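Local coordinates for protein diketoreductase (Acinetobacter baylyi, PDB 4E12) that catalyses the NADH-dependent reduction of dicarbonyl compounds and probably interconverts (3S)-3-hydroxyacyl-CoA and 3-oxoacyl-CoA, at residues Val7-Gly11 with Leu79-Val83; Lys100-Thr105 with Leu129-Thr133; Ile116-Ser122 with Lys138-Phe144; Glu155-Thr159 with Glu187-Leu193; Tyr167-Val171 with Ile182-Lys186. One frame throughout, in Å; residues are numbered along the deposited sequence.

How the contacts relate
From the N terminus, contact 1 closes the longest loop, bringing the chain back to the first strand, 6-10, through the short helix 79-82. Contacts 2 and 3 follow and cross: helix 97-110 pairs with helix 126-133, while strand 116-119 pairs with strand 139-144, and Tyr104 packs on Thr119 and Phe139 where the helix layer meets the sheet. Contact 4 then joins strand 153-158 to the loop entering helix 193-209, with contact 5 nested inside the loop it closes. Contacts 1, 3, 4 and 5 all reach one mixed sheet. Contacts 3 and 4 meet at His143 and Tyr191, whereas contacts 4 and 5 both touch the second subunit.

Contact 1 (Val7-Gly11 with Leu79-Val83); sequences VTVLG and LAQAV
The contact sets one face of the extended strand end Val7-Gly11 against a single helical turn, Leu79-Ala82, and the residue that leaves it, Val83. Thr8 contributes most surface. Its backbone is extended (phi/psi -111/133), its CA lies 6.2 Å from that of Val83, and its CB points at the helix. With chi1 in the m well, the hydroxyl OG1 donates a hydrogen bond to Ala82 O at 2.6 Å, and the methyl CG2 lies 4.0 Å from Val83 CG1. Threonine suits a buried strand position here: it is beta-branched, it has a methyl for packing, and its hydroxyl satisfies a carbonyl at the end of the helix, where Val83 has already turned to -117/14.

Leu10, two residues on and so on the same strand face, takes the m,t rotamer. This carries CD2 to 3.9 Å from Leu79 CD1 (Leu79 is t,p) and 4.5 Å from Val83 CG1. Ala82, the third large contributor, has a small CB that lets the helix end come close, 4.2 Å from Thr8 CG2. Tyr33 of the neighbouring strand 29-33 touches Leu10, Leu79 and Ala82.

Gly11, just past the strand, has phi/psi 104/137, where a CB would clash with the preceding carbonyl. It leads toward the NAD-binding Thr12, as the first glycine of the GxGxxG turn does in a Rossmann fold.

Contact 2 (Lys100-Thr105 with Leu129-Thr133); sequences KRDIYT and LVGYT
Helix 100-105 and the weakly bonded, kinked helical segment 129-133 run side by side, their axes 8.1 Å apart at closest approach and 30° from parallel. Leu129 (m,t) reaches between two residues one helical turn apart: CD2 is 3.9 Å from Lys100 CB and CD1 is 4.1 Å from Tyr104 CE2. The ammonium group of Lys100, an NAD-binding residue, leads off to salt bridges with Glu91 and Glu95, while Tyr104 OH hydrogen-bonds Glu91.

Val130 points away. Tyr132 (chi1 m) then buries the most surface. Its ring lies flat against the aliphatic part of Arg101, a CH-pi contact with CG 3.8 Å from the ring centroid and 9° off its normal. Its CB packs 3.7 Å from Tyr104 CB, bringing the helices close enough for their CA atoms to pair Tyr104-Thr133 and Thr105-Tyr132, each at 5.0 Å. Thr133 (chi1 p) has OG1 satisfied by its own Val130 O at 2.8 Å and by Arg135 N, so CG2 can meet Tyr104 CD1 at 3.8 Å; threonine serves both purposes at a buried helix end.

Two near-parallel helices covering the same face of strands 116-119 and 139-144 are typical of the helix layer of a Rossmann-type nucleotide-binding domain.

Contact 3 (Ile116-Ser122 with Lys138-Phe144); sequences IFATNSS and KFLALHF
Two neighbouring parallel strands of the Rossmann-type sheet meet here, and their C-terminal ends form part of the NAD site, with Asn120 and Ser122 binding the cofactor and His143 predicted to matter for catalysis. Strands 116-119 and 139-144 twist by -46°, with axes 4.2 Å apart. Phe117, Ala118 and Thr119 bridge Phe139, Leu140 and Ala141. The hydrogen bonds are Phe117 N to Lys138 O (2.8 Å), Leu140 N to Phe117 O (3.1 Å), Thr119 N to Leu140 O (3.0 Å) and Leu142 N to Thr119 O (2.9 Å).

Beyond the strand, Asn120 (chi1 t) imitates one more backbone acceptor: OD1 takes the hydrogen of Phe144 N at 2.9 Å. Thr119 OG1, also hydrogen-bonded to Glu91, accepts from Ser121 N at 3.1 Å, an ST turn that bends the chain so that Ser122 OG reaches His143 NE2 at 2.7 Å; His143 (chi1 t) hydrogen-bonds Glu155 through ND1.

Small Ala118 leaves room for Leu140 CD1, 3.7 Å from its CB, and for Leu142 CB at 3.8 Å. Helix 164-176 covers that face and touches Leu142; on the other, Phe117, Thr119 and Phe139 lie under helices 97-110 and 126-133. Strand 88-91 flanks 116-119, and antiparallel 153-158 follows 139-144.

Contact 4 (Glu155-Thr159 with Glu187-Leu193); sequences EVMGT and EKAGYVL
Met157 reaches across to the ring of Tyr191 in an oblique Met-aromatic contact, SD 4.3 Å from the ring centroid and CE 3.5 Å from CE1. Its t,t,p rotamer extends the flexible side chain from strand 153-158 to the loop, where SD also accepts a weak hydrogen bond from Lys188 N at 3.4 Å. The CA atoms come nearest at Met157-Glu187 (6.1 Å) and Glu155-Tyr191 (7.0 Å).

The loop has no regular structure except a type II turn, Lys188 to Tyr191, closed by Tyr191 N to Lys188 O at 2.9 Å. Gly190 at its third position (phi/psi 79/7) suits the positive phi. Tyr191 follows at 51/-138 with chi1 m, stacking on His143 and hydrogen-bonding Ser121 through OH. At the near end, the CG of Glu187 lies 3.3 Å from Gly158 O, while its carboxylate pairs with Ser127.

Glu155 (m,t) sends OE2 to Leu193 N at 2.8 Å and Val192 N at 3.1 Å, amides at and just before the first residue of helix 193-209. A water donates to both Glu155 OE1 (2.9 Å) and Gly190 O (3.0 Å).

Glu155 OE1 also hydrogen-bonds His143 ND1. With both oxygens engaged, the carboxylate links the predicted catalytic histidine to the entrance of the C-terminal helices, consistent with a charged glutamate that orients and polarises the imidazole, as in the His-Glu pair of related hydroxyacyl-CoA dehydrogenases.

Contact 5 (Tyr167-Val171 with Ile182-Lys186); sequences YQQVV and IELKK
This is a helix-on-strand contact at the edge of the sheet, where helix 164-176 leans over the end of strand 180-183 chiefly through Tyr167 and Glu183. The backbones stay apart, with the nearest CA pair, Val171-Glu183, at 7.7 Å. The CB of Tyr167 points toward the strand, and with chi1 t the ring spans the gap, so that OH donates a short hydrogen bond to Leu184 O at 2.5 Å. The same OH lies 3.4 Å from both Glu183 CA and CB. Tyrosine fits well, being rigid and long enough to reach the strand end, with a hydroxyl to satisfy a carbonyl there.

Helix 164-176 is the connection in the beta-alpha-beta unit of strands 153-158 and 180-183, which lie parallel and adjacent; Ile182 and Leu184 pair with Val156 through backbone hydrogen bonds. Glu183 (m,t) has its CB toward the helix. Its OE1 sits at the edge of the Tyr167 ring, and OE2 is 3.7 Å from Val171 CG1. Val171, one helical turn after Tyr167 and bonded to it by Val171 N to Tyr167 O at 2.9 Å, adds an apolar surface of modest size. Leu184 packs on Met157 and Tyr191, and also on Ile212 of the second subunit; the backbone of Lys185 is hydrogen-bonded to that subunit too.

Contact 1 (Val7-Gly11 with Leu79-Val83)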
# COMPACT_ATOMS: atom_id res chain seq x y z
N VAL A 7 2.68 21.44 29.19
CA VAL A 7 2.26 20.16 28.69
C VAL A 7 2.78 19.11 29.63
O VAL A 7 3.97 19.10 29.96
CB VAL A 7 2.80 19.92 27.26
CG1 VAL A 7 2.36 18.54 26.77
CG2 VAL A 7 2.28 21.00 26.33
N THR A 8 1.88 18.24 30.07
CA THR A 8 2.26 17.08 30.86
C THR A 8 2.02 15.82 30.04
O THR A 8 0.97 15.63 29.42
CB THR A 8 1.49 16.98 32.21
OG1 THR A 8 1.76 18.16 32.99
CG2 THR A 8 1.95 15.76 33.00
N VAL A 9 3.02 14.97 30.05
CA VAL A 9 2.94 13.70 29.36
C VAL A 9 2.90 12.60 30.42
O VAL A 9 3.75 12.59 31.31
CB VAL A 9 4.16 13.51 28.44
CG1 VAL A 9 4.09 12.14 27.78
CG2 VAL A 9 4.18 14.59 27.36
N LEU A 10 1.90 11.72 30.33
CA LEU A 10 1.72 10.65 31.30
C LEU A 10 2.34 9.38 30.73
O LEU A 10 1.86 8.83 29.74
CB LEU A 10 0.24 10.40 31.57
CG LEU A 10 -0.61 11.61 31.89
CD1 LEU A 10 -2.00 11.10 32.22
CD2 LEU A 10 -0.02 12.40 33.06
N GLY A 11 3.41 8.92 31.36
CA GLY A 11 4.11 7.79 30.81
C GLY A 11 5.40 8.20 30.12
O GLY A 11 5.44 9.17 29.37
N LEU A 79 0.93 12.76 40.50
CA LEU A 79 0.02 13.15 39.42
C LEU A 79 -0.60 14.53 39.64
O LEU A 79 -0.61 15.37 38.73
CB LEU A 79 -1.06 12.07 39.21
CG LEU A 79 -2.03 12.22 38.05
CD1 LEU A 79 -1.27 12.34 36.73
CD2 LEU A 79 -2.96 11.02 38.01
N ALA A 80 -1.11 14.77 40.85
CA ALA A 80 -1.72 16.05 41.19
C ALA A 80 -0.77 17.21 40.90
O ALA A 80 -1.16 18.21 40.29
CB ALA A 80 -2.13 16.06 42.66
N GLN A 81 0.48 17.07 41.34
CA GLN A 81 1.50 18.09 41.11
C GLN A 81 1.89 18.15 39.64
O GLN A 81 2.16 19.23 39.10
CB GLN A 81 2.75 17.80 41.96
CG GLN A 81 2.50 17.89 43.46
CD GLN A 81 2.04 19.29 43.87
OE1 GLN A 81 2.57 20.29 43.39
NE2 GLN A 81 1.04 19.36 44.76
N ALA A 82 1.93 16.99 38.99
CA ALA A 82 2.33 16.91 37.58
C ALA A 82 1.38 17.68 36.66
O ALA A 82 1.81 18.19 35.61
CB ALA A 82 2.41 15.47 37.13
N VAL A 83 0.11 17.77 37.01
CA VAL A 83 -0.86 18.38 36.10
C VAL A 83 -1.50 19.65 36.66
O VAL A 83 -2.51 20.11 36.11
CB VAL A 83 -1.99 17.39 35.76
CG1 VAL A 83 -1.43 16.12 35.13
CG2 VAL A 83 -2.81 17.08 37.00

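Contact 2 (Lys100-Thr105 with Leu129-Thr133)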
# COMPACT_ATOMS: atom_id res chain seq x y z
N LYS A 100 -5.84 2.87 32.05
CA LYS A 100 -6.25 4.17 31.54
C LYS A 100 -7.51 4.64 32.28
O LYS A 100 -7.70 5.84 32.49
CB LYS A 100 -6.47 4.14 30.01
CG LYS A 100 -5.24 3.72 29.19
CD LYS A 100 -5.43 4.01 27.69
CE LYS A 100 -4.34 3.41 26.81
NZ LYS A 100 -2.95 3.83 27.14
N ARG A 101 -8.36 3.69 32.67
CA ARG A 101 -9.56 4.01 33.44
C ARG A 101 -9.22 4.80 34.71
O ARG A 101 -9.77 5.87 34.96
CB ARG A 101 -10.33 2.74 33.83
CG ARG A 101 -11.45 3.01 34.83
CD ARG A 101 -12.02 1.75 35.48
NE ARG A 101 -13.07 1.12 34.69
CZ ARG A 101 -12.89 0.10 33.86
NH1 ARG A 101 -11.68 -0.42 33.69
NH2 ARG A 101 -13.91 -0.40 33.19
N ASP A 102 -8.31 4.26 35.51
CA ASP A 102 -8.00 4.88 36.79
C ASP A 102 -7.22 6.18 36.62
O ASP A 102 -7.44 7.14 37.35
CB ASP A 102 -7.33 3.91 37.76
CG ASP A 102 -6.04 3.35 37.23
OD1 ASP A 102 -5.79 3.49 36.02
OD2 ASP A 102 -5.27 2.76 38.02
N ILE A 103 -6.32 6.20 35.64
CA ILE A 103 -5.65 7.45 35.28
C ILE A 103 -6.64 8.55 34.95
O ILE A 103 -6.57 9.64 35.53
CB ILE A 103 -4.67 7.25 34.09
CG1 ILE A 103 -3.44 6.48 34.56
CG2 ILE A 103 -4.27 8.58 33.49
CD1 ILE A 103 -2.65 7.22 35.62
N TYR A 104 -7.57 8.30 34.03
CA TYR A 104 -8.50 9.36 33.63
C TYR A 104 -9.45 9.78 34.72
O TYR A 104 -9.85 10.95 34.78
CB TYR A 104 -9.27 9.02 32.35
CG TYR A 104 -8.39 9.11 31.12
CD1 TYR A 104 -7.99 10.36 30.63
CD2 TYR A 104 -7.96 7.97 30.46
CE1 TYR A 104 -7.18 10.46 29.51
CE2 TYR A 104 -7.15 8.06 29.33
CZ TYR A 104 -6.76 9.31 28.87
OH TYR A 104 -5.96 9.41 27.76
N THR A 105 -9.84 8.86 35.59
CA THR A 105 -10.74 9.25 36.67
C THR A 105 -10.06 10.22 37.63
O THR A 105 -10.65 11.22 38.04
CB THR A 105 -11.29 8.04 37.40
OG1 THR A 105 -12.05 7.26 36.47
CG2 THR A 105 -12.21 8.49 38.54
N LEU A 129 -13.00 5.61 26.39
CA LEU A 129 -12.35 6.21 27.55
C LEU A 129 -13.01 7.53 27.98
O LEU A 129 -12.77 8.00 29.09
CB LEU A 129 -10.88 6.47 27.22
CG LEU A 129 -9.99 5.29 26.82
CD1 LEU A 129 -8.65 5.77 26.29
CD2 LEU A 129 -9.82 4.32 27.97
N VAL A 130 -13.83 8.13 27.12
CA VAL A 130 -14.31 9.48 27.37
C VAL A 130 -15.07 9.63 28.69
O VAL A 130 -14.93 10.65 29.38
CB VAL A 130 -15.17 10.01 26.20
CG1 VAL A 130 -16.32 9.07 25.91
CG2 VAL A 130 -15.66 11.42 26.50
N GLY A 131 -15.85 8.61 29.04
CA GLY A 131 -16.66 8.67 30.24
C GLY A 131 -15.89 8.92 31.52
O GLY A 131 -16.42 9.54 32.45
N TYR A 132 -14.65 8.45 31.58
CA TYR A 132 -13.84 8.57 32.78
C TYR A 132 -13.26 9.98 32.92
O TYR A 132 -12.96 10.42 34.03
CB TYR A 132 -12.68 7.59 32.72
CG TYR A 132 -13.10 6.17 32.42
CD1 TYR A 132 -14.20 5.61 33.06
CD2 TYR A 132 -12.39 5.40 31.50
CE1 TYR A 132 -14.59 4.30 32.79
CE2 TYR A 132 -12.78 4.09 31.23
CZ TYR A 132 -13.87 3.55 31.87
OH TYR A 132 -14.26 2.25 31.60
N THR A 133 -13.09 10.68 31.81
CA THR A 133 -12.42 11.97 31.87
C THR A 133 -13.21 12.96 32.70
O THR A 133 -12.64 13.71 33.48
CB THR A 133 -12.18 12.59 30.49
OG1 THR A 133 -13.42 12.94 29.88
CG2 THR A 133 -11.42 11.62 29.60

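Contact 3 (Ile116-Ser122 with Lys138-Phe144)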
# COMPACT_ATOMS: atom_id res chain seq x y z
N ILE A 116 -6.79 20.24 28.51
CA ILE A 116 -7.17 19.35 27.43
C ILE A 116 -6.51 17.99 27.65
O ILE A 116 -5.33 17.93 28.01
CB ILE A 116 -6.71 19.90 26.07
CG1 ILE A 116 -7.38 21.25 25.83
CG2 ILE A 116 -6.99 18.88 24.96
CD1 ILE A 116 -6.90 22.00 24.61
N PHE A 117 -7.28 16.92 27.47
CA PHE A 117 -6.73 15.57 27.59
C PHE A 117 -6.59 14.95 26.21
O PHE A 117 -7.54 14.90 25.43
CB PHE A 117 -7.65 14.65 28.40
CG PHE A 117 -7.83 15.05 29.85
CD1 PHE A 117 -6.99 15.97 30.46
CD2 PHE A 117 -8.85 14.47 30.60
CE1 PHE A 117 -7.17 16.33 31.80
CE2 PHE A 117 -9.03 14.83 31.94
CZ PHE A 117 -8.19 15.75 32.54
N ALA A 118 -5.41 14.43 25.90
CA ALA A 118 -5.25 13.70 24.64
C ALA A 118 -4.64 12.32 24.89
O ALA A 118 -3.62 12.20 25.57
CB ALA A 118 -4.40 14.52 23.68
N THR A 119 -5.27 11.29 24.34
CA THR A 119 -4.76 9.92 24.43
C THR A 119 -3.93 9.57 23.19
O THR A 119 -4.28 9.97 22.08
CB THR A 119 -5.94 8.90 24.57
OG1 THR A 119 -5.42 7.57 24.61
CG2 THR A 119 -6.92 9.04 23.42
N ASN A 120 -2.83 8.83 23.38
CA ASN A 120 -2.00 8.39 22.26
C ASN A 120 -2.36 6.95 21.89
O ASN A 120 -1.67 6.32 21.09
CB ASN A 120 -0.50 8.49 22.62
CG ASN A 120 0.41 8.01 21.51
OD1 ASN A 120 0.28 8.43 20.35
ND2 ASN A 120 1.34 7.12 21.84
N SER A 121 -3.47 6.45 22.45
CA SER A 121 -3.79 5.01 22.41
C SER A 121 -3.89 4.45 21.00
O SER A 121 -4.57 5.02 20.14
CB SER A 121 -5.09 4.73 23.19
OG SER A 121 -5.36 3.33 23.23
N SER A 122 -3.22 3.32 20.76
CA SER A 122 -3.32 2.59 19.49
C SER A 122 -4.32 1.43 19.54
O SER A 122 -4.56 0.80 18.51
CB SER A 122 -1.96 2.05 19.03
OG SER A 122 -1.05 3.08 18.66
N LYS A 138 -13.30 18.17 26.12
CA LYS A 138 -11.87 18.47 26.14
C LYS A 138 -11.02 17.22 26.00
O LYS A 138 -9.84 17.25 26.36
CB LYS A 138 -11.50 19.21 27.43
CG LYS A 138 -12.09 20.61 27.56
CD LYS A 138 -11.67 21.25 28.87
CE LYS A 138 -12.09 22.70 28.96
NZ LYS A 138 -11.38 23.55 27.97
N PHE A 139 -11.60 16.13 25.51
CA PHE A 139 -10.89 14.87 25.36
C PHE A 139 -10.87 14.45 23.90
O PHE A 139 -11.88 14.51 23.20
CB PHE A 139 -11.55 13.78 26.20
CG PHE A 139 -10.88 12.46 26.11
CD1 PHE A 139 -11.57 11.33 25.66
CD2 PHE A 139 -9.54 12.33 26.47
CE1 PHE A 139 -10.94 10.10 25.58
CE2 PHE A 139 -8.90 11.10 26.39
CZ PHE A 139 -9.60 9.97 25.94
N LEU A 140 -9.70 14.05 23.42
CA LEU A 140 -9.57 13.50 22.08
C LEU A 140 -8.34 12.63 21.98
O LEU A 140 -7.64 12.40 22.97
CB LEU A 140 -9.55 14.62 21.03
CG LEU A 140 -8.65 15.83 21.27
CD1 LEU A 140 -7.20 15.42 21.43
CD2 LEU A 140 -8.81 16.84 20.14
N ALA A 141 -8.09 12.11 20.79
CA ALA A 141 -6.88 11.33 20.58
C ALA A 141 -5.90 12.17 19.79
O ALA A 141 -6.29 12.89 18.87
CB ALA A 141 -7.19 10.04 19.83
N LEU A 142 -4.63 12.09 20.19
CA LEU A 142 -3.51 12.66 19.46
C LEU A 142 -2.50 11.53 19.34
O LEU A 142 -1.81 11.19 20.30
CB LEU A 142 -2.91 13.83 20.23
CG LEU A 142 -1.81 14.62 19.50
CD1 LEU A 142 -2.44 15.27 18.27
CD2 LEU A 142 -1.21 15.67 20.42
N HIS A 143 -2.41 10.96 18.14
CA HIS A 143 -1.73 9.70 17.92
C HIS A 143 -0.48 9.93 17.10
O HIS A 143 -0.54 10.45 15.98
CB HIS A 143 -2.67 8.73 17.21
CG HIS A 143 -2.10 7.35 17.04
ND1 HIS A 143 -1.87 6.80 15.80
CD2 HIS A 143 -1.72 6.42 17.94
CE1 HIS A 143 -1.37 5.58 15.95
NE2 HIS A 143 -1.27 5.33 17.24
N PHE A 144 0.65 9.55 17.68
CA PHE A 144 1.97 9.69 17.09
C PHE A 144 2.46 8.36 16.52
O PHE A 144 1.89 7.30 16.80
CB PHE A 144 2.96 10.14 18.17
CG PHE A 144 2.65 11.48 18.75
CD1 PHE A 144 1.64 11.63 19.70
CD2 PHE A 144 3.36 12.60 18.34
CE1 PHE A 144 1.35 12.89 20.24
CE2 PHE A 144 3.08 13.85 18.87
CZ PHE A 144 2.08 13.99 19.82

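Contact 4 (Glu155-Thr159 with Glu187-Leu193)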
# COMPACT_ATOMS: atom_id res chain seq x y z
N GLU A 155 -2.04 12.11 14.23
CA GLU A 155 -3.42 11.86 13.88
C GLU A 155 -4.34 12.32 14.98
O GLU A 155 -4.29 11.80 16.10
CB GLU A 155 -3.64 10.37 13.62
CG GLU A 155 -2.90 9.92 12.36
CD GLU A 155 -2.91 8.41 12.15
OE1 GLU A 155 -2.51 7.67 13.08
OE2 GLU A 155 -3.32 7.96 11.06
N VAL A 156 -5.18 13.29 14.65
CA VAL A 156 -6.08 13.93 15.60
C VAL A 156 -7.48 13.36 15.42
O VAL A 156 -8.04 13.40 14.33
CB VAL A 156 -6.14 15.45 15.39
CG1 VAL A 156 -7.07 16.10 16.43
CG2 VAL A 156 -4.74 16.05 15.47
N MET A 157 -8.05 12.84 16.50
CA MET A 157 -9.32 12.16 16.39
C MET A 157 -10.11 12.31 17.69
O MET A 157 -9.70 11.77 18.72
CB MET A 157 -9.06 10.68 16.10
CG MET A 157 -10.26 9.84 15.76
SD MET A 157 -9.79 8.13 15.43
CE MET A 157 -9.61 7.54 17.11
N GLY A 158 -11.22 13.03 17.64
CA GLY A 158 -12.05 13.19 18.82
C GLY A 158 -13.30 12.34 18.82
O GLY A 158 -13.46 11.45 17.98
N THR A 159 -14.19 12.60 19.78
CA THR A 159 -15.49 11.94 19.79
C THR A 159 -16.53 12.95 19.35
O THR A 159 -16.20 14.11 19.07
CB THR A 159 -15.89 11.48 21.22
OG1 THR A 159 -16.12 12.63 22.03
CG2 THR A 159 -14.79 10.64 21.85
N GLU A 187 -14.47 9.11 14.60
CA GLU A 187 -13.66 8.01 15.10
C GLU A 187 -13.51 6.89 14.09
O GLU A 187 -14.42 6.59 13.31
CB GLU A 187 -14.22 7.42 16.38
CG GLU A 187 -14.04 8.25 17.60
CD GLU A 187 -14.39 7.45 18.82
OE1 GLU A 187 -15.45 6.79 18.80
OE2 GLU A 187 -13.59 7.45 19.77
N LYS A 188 -12.35 6.26 14.15
CA LYS A 188 -12.02 5.11 13.34
C LYS A 188 -10.91 4.35 14.04
O LYS A 188 -9.84 4.90 14.30
CB LYS A 188 -11.57 5.57 11.95
CG LYS A 188 -11.10 4.45 11.02
CD LYS A 188 -12.24 3.53 10.58
CE LYS A 188 -11.72 2.37 9.76
NZ LYS A 188 -10.89 1.46 10.60
N ALA A 189 -11.16 3.09 14.36
CA ALA A 189 -10.11 2.27 14.95
C ALA A 189 -8.97 2.17 13.96
O ALA A 189 -9.18 1.93 12.77
CB ALA A 189 -10.64 0.89 15.27
N GLY A 190 -7.75 2.33 14.47
CA GLY A 190 -6.57 2.35 13.62
C GLY A 190 -6.36 3.68 12.92
O GLY A 190 -5.46 3.81 12.08
N TYR A 191 -7.16 4.69 13.26
CA TYR A 191 -7.00 6.02 12.66
C TYR A 191 -6.94 5.87 11.14
O TYR A 191 -7.68 5.07 10.56
CB TYR A 191 -5.72 6.70 13.21
CG TYR A 191 -5.70 6.80 14.74
CD1 TYR A 191 -6.13 7.95 15.38
CD2 TYR A 191 -5.25 5.74 15.52
CE1 TYR A 191 -6.12 8.06 16.79
CE2 TYR A 191 -5.24 5.83 16.93
CZ TYR A 191 -5.68 6.99 17.55
OH TYR A 191 -5.67 7.09 18.93
N VAL A 192 -6.04 6.62 10.50
CA VAL A 192 -5.84 6.55 9.06
C VAL A 192 -4.69 5.61 8.66
O VAL A 192 -4.90 4.67 7.89
CB VAL A 192 -5.58 7.96 8.44
CG1 VAL A 192 -5.24 7.82 6.96
CG2 VAL A 192 -6.82 8.84 8.60
N LEU A 193 -3.49 5.86 9.17
CA LEU A 193 -2.33 5.08 8.69
C LEU A 193 -2.48 3.57 8.86
O LEU A 193 -2.27 2.81 7.91
CB LEU A 193 -1.05 5.56 9.36
CG LEU A 193 0.18 4.75 8.94
CD1 LEU A 193 0.38 4.77 7.42
CD2 LEU A 193 1.38 5.29 9.68
O HOH W 1 -2.70 4.82 12.44

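Contact 5 (Tyr167-Val171 with Ile182-Lys186)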
# COMPACT_ATOMS: atom_id res chain seq x y z
N TYR A 167 -10.38 20.77 19.51
CA TYR A 167 -9.81 20.03 18.39
C TYR A 167 -8.85 20.91 17.61
O TYR A 167 -7.72 20.51 17.34
CB TYR A 167 -10.94 19.54 17.48
CG TYR A 167 -10.53 18.63 16.35
CD1 TYR A 167 -10.81 17.26 16.40
CD2 TYR A 167 -9.86 19.12 15.24
CE1 TYR A 167 -10.44 16.40 15.35
CE2 TYR A 167 -9.48 18.26 14.17
CZ TYR A 167 -9.78 16.91 14.25
OH TYR A 167 -9.41 16.06 13.22
N GLN A 168 -9.27 22.12 17.25
CA GLN A 168 -8.39 23.00 16.48
C GLN A 168 -7.16 23.42 17.28
O GLN A 168 -6.08 23.58 16.72
CB GLN A 168 -9.14 24.22 15.95
CG GLN A 168 -8.26 25.12 15.10
CD GLN A 168 -7.87 24.49 13.76
OE1 GLN A 168 -8.42 23.47 13.35
NE2 GLN A 168 -6.90 25.10 13.08
N GLN A 169 -7.31 23.61 18.59
CA GLN A 169 -6.15 23.96 19.41
C GLN A 169 -5.13 22.82 19.39
O GLN A 169 -3.92 23.07 19.31
CB GLN A 169 -6.54 24.32 20.84
CG GLN A 169 -7.51 25.48 20.93
CD GLN A 169 -7.84 25.87 22.36
OE1 GLN A 169 -7.23 25.37 23.31
NE2 GLN A 169 -8.82 26.75 22.52
N VAL A 170 -5.60 21.57 19.48
CA VAL A 170 -4.69 20.43 19.41
C VAL A 170 -4.04 20.36 18.02
O VAL A 170 -2.84 20.07 17.90
CB VAL A 170 -5.41 19.09 19.75
CG1 VAL A 170 -4.50 17.91 19.50
CG2 VAL A 170 -5.83 19.09 21.22
N VAL A 171 -4.82 20.63 16.97
CA VAL A 171 -4.25 20.67 15.64
C VAL A 171 -3.14 21.71 15.58
O VAL A 171 -2.08 21.45 15.02
CB VAL A 171 -5.29 20.97 14.54
CG1 VAL A 171 -4.59 21.22 13.21
CG2 VAL A 171 -6.23 19.78 14.39
N ILE A 182 -2.84 15.14 10.96
CA ILE A 182 -3.68 14.35 10.09
C ILE A 182 -5.03 14.43 10.73
O ILE A 182 -5.25 13.86 11.81
CB ILE A 182 -3.18 12.89 10.05
CG1 ILE A 182 -1.76 12.85 9.47
CG2 ILE A 182 -4.15 12.00 9.27
CD1 ILE A 182 -1.65 13.45 8.11
N GLU A 183 -5.95 15.16 10.10
CA GLU A 183 -7.22 15.47 10.74
C GLU A 183 -8.33 14.48 10.40
O GLU A 183 -8.81 14.43 9.27
CB GLU A 183 -7.63 16.92 10.43
CG GLU A 183 -6.63 17.96 10.93
CD GLU A 183 -7.01 19.41 10.59
OE1 GLU A 183 -8.16 19.82 10.84
OE2 GLU A 183 -6.14 20.15 10.08
N LEU A 184 -8.72 13.66 11.38
CA LEU A 184 -9.85 12.78 11.20
C LEU A 184 -11.12 13.47 11.66
O LEU A 184 -11.08 14.28 12.60
CB LEU A 184 -9.69 11.44 11.92
CG LEU A 184 -8.62 10.48 11.43
CD1 LEU A 184 -7.22 10.96 11.78
CD2 LEU A 184 -8.89 9.14 12.09
N LYS A 185 -12.23 13.15 11.00
CA LYS A 185 -13.49 13.86 11.19
C LYS A 185 -14.46 13.05 12.05
O LYS A 185 -15.42 13.59 12.60
CB LYS A 185 -14.11 14.21 9.82
CG LYS A 185 -13.23 15.16 9.01
CD LYS A 185 -13.68 15.33 7.57
CE LYS A 185 -12.74 16.28 6.83
NZ LYS A 185 -13.10 16.46 5.39
N LYS A 186 -14.19 11.75 12.17
CA LYS A 186 -14.99 10.85 12.97
C LYS A 186 -14.06 9.78 13.53
O LYS A 186 -12.98 9.54 12.98
CB LYS A 186 -16.03 10.13 12.11
CG LYS A 186 -17.06 11.00 11.44
CD LYS A 186 -18.09 10.12 10.73
CE LYS A 186 -19.17 10.95 10.04
NZ LYS A 186 -20.18 10.10 9.35